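Local coordinates for protein cystathionine beta-lyases/cystathionine gamma-synthases (Corynebacterium glutamicum, PDB 5X5H) that probably makes cystathionine from O-succinyl-L-homoserine and L-cysteine, releasing succinate, with the help of pyridoxal 5'-phosphate, at residues 145-150 with 172-177. Residues are numbered along the deposited sequence; the frame is centred on the assembly and turned at random.
Sequences KLIWVE and TNAKLV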
ATOM      1  N   LYS A 145      38.768  -3.453  15.251  1.00 14.29           N
ATOM      2  CA  LYS A 145      38.280  -2.626  14.126  1.00 14.96           C
ATOM      3  C   LYS A 145      37.014  -1.877  14.406  1.00 14.14           C
ATOM      4  O   LYS A 145      36.681  -0.933  13.714  1.00 14.38           O
ATOM      5  CB  LYS A 145      38.071  -3.550  12.907  1.00 15.46           C
ATOM      6  CG  LYS A 145      39.302  -4.269  12.441  1.00 19.44           C
ATOM      7  CD  LYS A 145      40.344  -3.279  11.946  1.00 23.96           C
ATOM      8  CE  LYS A 145      41.335  -4.007  11.059  1.00 30.69           C
ATOM      9  NZ  LYS A 145      42.127  -4.748  11.956  1.00 31.06           N
ATOM     10  N   LEU A 146      36.354  -2.182  15.526  1.00 14.23           N
ATOM     11  CA  LEU A 146      35.008  -1.638  15.792  1.00 14.13           C
ATOM     12  C   LEU A 146      34.815  -1.490  17.279  1.00 13.83           C
ATOM     13  O   LEU A 146      34.999  -2.472  18.033  1.00 14.78           O
ATOM     14  CB  LEU A 146      33.995  -2.622  15.200  1.00 16.13           C
ATOM     15  CG  LEU A 146      32.529  -2.190  15.300  1.00 17.71           C
ATOM     16  CD1 LEU A 146      32.216  -0.833  14.732  1.00 17.49           C
ATOM     17  CD2 LEU A 146      31.710  -3.312  14.608  1.00 19.70           C
ATOM     18  N   ILE A 147      34.360  -0.340  17.666  1.00 12.72           N
ATOM     19  CA  ILE A 147      33.774  -0.107  19.029  1.00 13.51           C
ATOM     20  C   ILE A 147      32.276   0.199  18.781  1.00 13.61           C
ATOM     21  O   ILE A 147      31.970   1.164  18.038  1.00 13.23           O
ATOM     22  CB  ILE A 147      34.455   1.053  19.733  1.00 13.39           C
ATOM     23  CG1 ILE A 147      35.997   0.809  19.785  1.00 16.80           C
ATOM     24  CG2 ILE A 147      33.880   1.280  21.152  1.00 14.61           C
ATOM     25  CD1 ILE A 147      36.735   1.988  20.353  1.00 19.54           C
ATOM     26  N   TRP A 148      31.409  -0.614  19.340  1.00 13.99           N
ATOM     27  CA  TRP A 148      29.968  -0.530  19.151  1.00 13.02           C
ATOM     28  C   TRP A 148      29.319   0.064  20.385  1.00 14.21           C
ATOM     29  O   TRP A 148      29.418  -0.558  21.479  1.00 14.92           O
ATOM     30  CB  TRP A 148      29.404  -1.911  18.872  1.00 13.71           C
ATOM     31  CG  TRP A 148      27.962  -1.825  18.453  1.00 14.70           C
ATOM     32  CD1 TRP A 148      26.850  -1.913  19.233  1.00 17.25           C
ATOM     33  CD2 TRP A 148      27.531  -1.623  17.108  1.00 15.10           C
ATOM     34  NE1 TRP A 148      25.717  -1.814  18.435  1.00 17.64           N
ATOM     35  CE2 TRP A 148      26.134  -1.585  17.147  1.00 16.72           C
ATOM     36  CE3 TRP A 148      28.204  -1.513  15.877  1.00 16.96           C
ATOM     37  CZ2 TRP A 148      25.376  -1.475  15.968  1.00 17.91           C
ATOM     38  CZ3 TRP A 148      27.424  -1.363  14.679  1.00 18.61           C
ATOM     39  CH2 TRP A 148      26.029  -1.374  14.774  1.00 17.91           C
ATOM     40  N   VAL A 149      28.736   1.233  20.259  1.00 12.85           N
ATOM     41  CA  VAL A 149      28.165   1.929  21.397  1.00 13.07           C
ATOM     42  C   VAL A 149      26.653   2.096  21.178  1.00 14.26           C
ATOM     43  O   VAL A 149      26.272   2.598  20.084  1.00 14.37           O
ATOM     44  CB  VAL A 149      28.855   3.283  21.612  1.00 14.83           C
ATOM     45  CG1 VAL A 149      28.062   4.203  22.533  1.00 15.37           C
ATOM     46  CG2 VAL A 149      30.299   3.019  22.187  1.00 16.48           C
ATOM     47  N   GLU A 150      25.813   1.832  22.134  1.00 14.22           N
ATOM     48  CA  GLU A 150      24.429   2.252  22.159  1.00 14.18           C
ATOM     49  C   GLU A 150      24.312   3.249  23.248  1.00 15.36           C
ATOM     50  O   GLU A 150      24.745   2.967  24.378  1.00 17.94           O
ATOM     51  CB  GLU A 150      23.467   1.191  22.571  1.00 19.53           C
ATOM     52  CG  GLU A 150      23.112   0.240  21.634  1.00 21.05           C
ATOM     53  CD  GLU A 150      22.144  -0.791  22.187  1.00 20.93           C
ATOM     54  OE1 GLU A 150      21.319  -0.588  23.109  1.00 19.80           O
ATOM     55  OE2 GLU A 150      22.147  -1.848  21.589  1.00 22.57           O
ATOM     56  N   THR A 172      44.521   4.512  15.962  1.00 25.87           N
ATOM     57  CA  THR A 172      44.105   3.122  15.907  1.00 26.16           C
ATOM     58  C   THR A 172      43.424   2.930  14.560  1.00 20.10           C
ATOM     59  O   THR A 172      43.109   3.904  13.908  1.00 25.10           O
ATOM     60  CB  THR A 172      43.150   2.646  17.037  1.00 27.21           C
ATOM     61  OG1 THR A 172      41.790   3.049  16.783  1.00 26.81           O
ATOM     62  CG2 THR A 172      43.536   3.148  18.468  1.00 27.04           C
ATOM     63  N   ASN A 173      43.239   1.676  14.231  1.00 26.23           N
ATOM     64  CA  ASN A 173      42.395   1.282  13.131  1.00 26.93           C
ATOM     65  C   ASN A 173      40.943   0.964  13.588  1.00 24.96           C
ATOM     66  O   ASN A 173      40.257   0.266  12.848  1.00 26.15           O
ATOM     67  CB  ASN A 173      42.979   0.018  12.482  1.00 32.44           C
ATOM     68  CG  ASN A 173      44.312   0.266  11.804  1.00 39.54           C
ATOM     69  OD1 ASN A 173      44.575   1.336  11.246  1.00 39.55           O
ATOM     70  ND2 ASN A 173      45.126  -0.732  11.809  1.00 35.89           N
ATOM     71  N   ALA A 174      40.527   1.388  14.768  1.00 20.67           N
ATOM     72  CA  ALA A 174      39.138   1.130  15.254  1.00 18.92           C
ATOM     73  C   ALA A 174      38.238   2.242  14.748  1.00 18.55           C
ATOM     74  O   ALA A 174      38.612   3.378  14.732  1.00 19.98           O
ATOM     75  CB  ALA A 174      39.074   1.022  16.731  1.00 20.73           C
ATOM     76  N   LYS A 175      37.025   1.861  14.375  1.00 16.24           N
ATOM     77  CA  LYS A 175      35.957   2.834  14.118  1.00 17.24           C
ATOM     78  C   LYS A 175      34.893   2.788  15.236  1.00 13.53           C
ATOM     79  O   LYS A 175      34.609   1.665  15.660  1.00 16.09           O
ATOM     80  CB  LYS A 175      35.320   2.595  12.747  1.00 18.64           C
ATOM     81  CG  LYS A 175      36.317   2.898  11.567  1.00 24.07           C
ATOM     82  CD  LYS A 175      35.560   2.727  10.261  1.00 28.81           C
ATOM     83  CE  LYS A 175      36.512   2.719   9.045  1.00 32.77           C
ATOM     84  NZ  LYS A 175      37.399   3.862   9.102  1.00 39.28           N
ATOM     85  N   LEU A 176      34.367   3.907  15.607  1.00 13.32           N
ATOM     86  CA  LEU A 176      33.255   4.021  16.537  1.00 12.85           C
ATOM     87  C   LEU A 176      31.947   4.085  15.744  1.00 14.10           C
ATOM     88  O   LEU A 176      31.778   5.043  14.939  1.00 14.24           O
ATOM     89  CB  LEU A 176      33.380   5.203  17.417  1.00 15.10           C
ATOM     90  CG  LEU A 176      32.230   5.588  18.313  1.00 15.13           C
ATOM     91  CD1 LEU A 176      31.865   4.432  19.262  1.00 14.14           C
ATOM     92  CD2 LEU A 176      32.452   6.930  18.983  1.00 15.46           C
ATOM     93  N   VAL A 177      31.066   3.149  16.041  1.00 11.49           N
ATOM     94  CA  VAL A 177      29.695   3.176  15.508  1.00 12.16           C
ATOM     95  C   VAL A 177      28.770   3.330  16.703  1.00 12.75           C
ATOM     96  O   VAL A 177      28.863   2.628  17.691  1.00 12.49           O
ATOM     97  CB  VAL A 177      29.329   1.989  14.695  1.00 13.01           C
ATOM     98  CG1 VAL A 177      27.819   2.018  14.299  1.00 15.21           C
ATOM     99  CG2 VAL A 177      30.289   1.855  13.499  1.00 15.09           C
TER
HETATM  100  O   HOH W   1      37.943  -0.231  11.277  1.00 19.81           O
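Ile147 and Val177 sit on neighbouring parallel strands of a beta-alpha-beta unit, in which strand 144-150 passes through helix 162-167 to strand 175-179 inside the large seven-stranded sheet of this PLP-dependent enzyme. The pairing illustrates how two parallel strands exchange bonds in a ladder. Ile147 faces Leu176 and uses both its backbone groups across the gap: its N donates to Lys175 O (2.8 Å), while its O receives Val177 N. Val177 answers in the same way, its O taking the N-H of Val149 at 2.9 Å. At the start of the ladder the geometry changes, because Lys175 N lies above the carbonyl plane of Lys145, 53° out of it, though the N-H still points almost straight at the oxygen. Leu146 CA adds a CH...O contact to Lys175 O.

Side chains sort by face. On one, Leu146, Trp148 and Val177 pack beneath helix 82-93. With CG1 anti to its backbone N (chi1 174°), Val177 splits its methyls between two neighbours: CG1 meets the six-membered ring of Trp148 obliquely, 3.4 Å from CZ3, and CG2 touches Leu146 CD1 at 3.5 Å. Phe90 of helix 82-93 joins this cluster, its ring edge-to-face with that of Trp148 and in contact with Leu146. On the opposite face, Leu176 CD1 lies over Ile147 O and extends along strand 144-150 toward its C-terminal end, to Val149 CG2 (3.6 Å), beside Ile147 and under helix 162-167. Strand 144-150 then delivers Glu150, which touches the bound PLP, to the cofactor pocket.

Polar contacts gather where strand 175-179 begins. An ST turn, with Thr172 OG1 accepting from Ala174 N, leads into it, and a water there donates to both Lys145 O and Asn173 O, each bond 2.8 Å long.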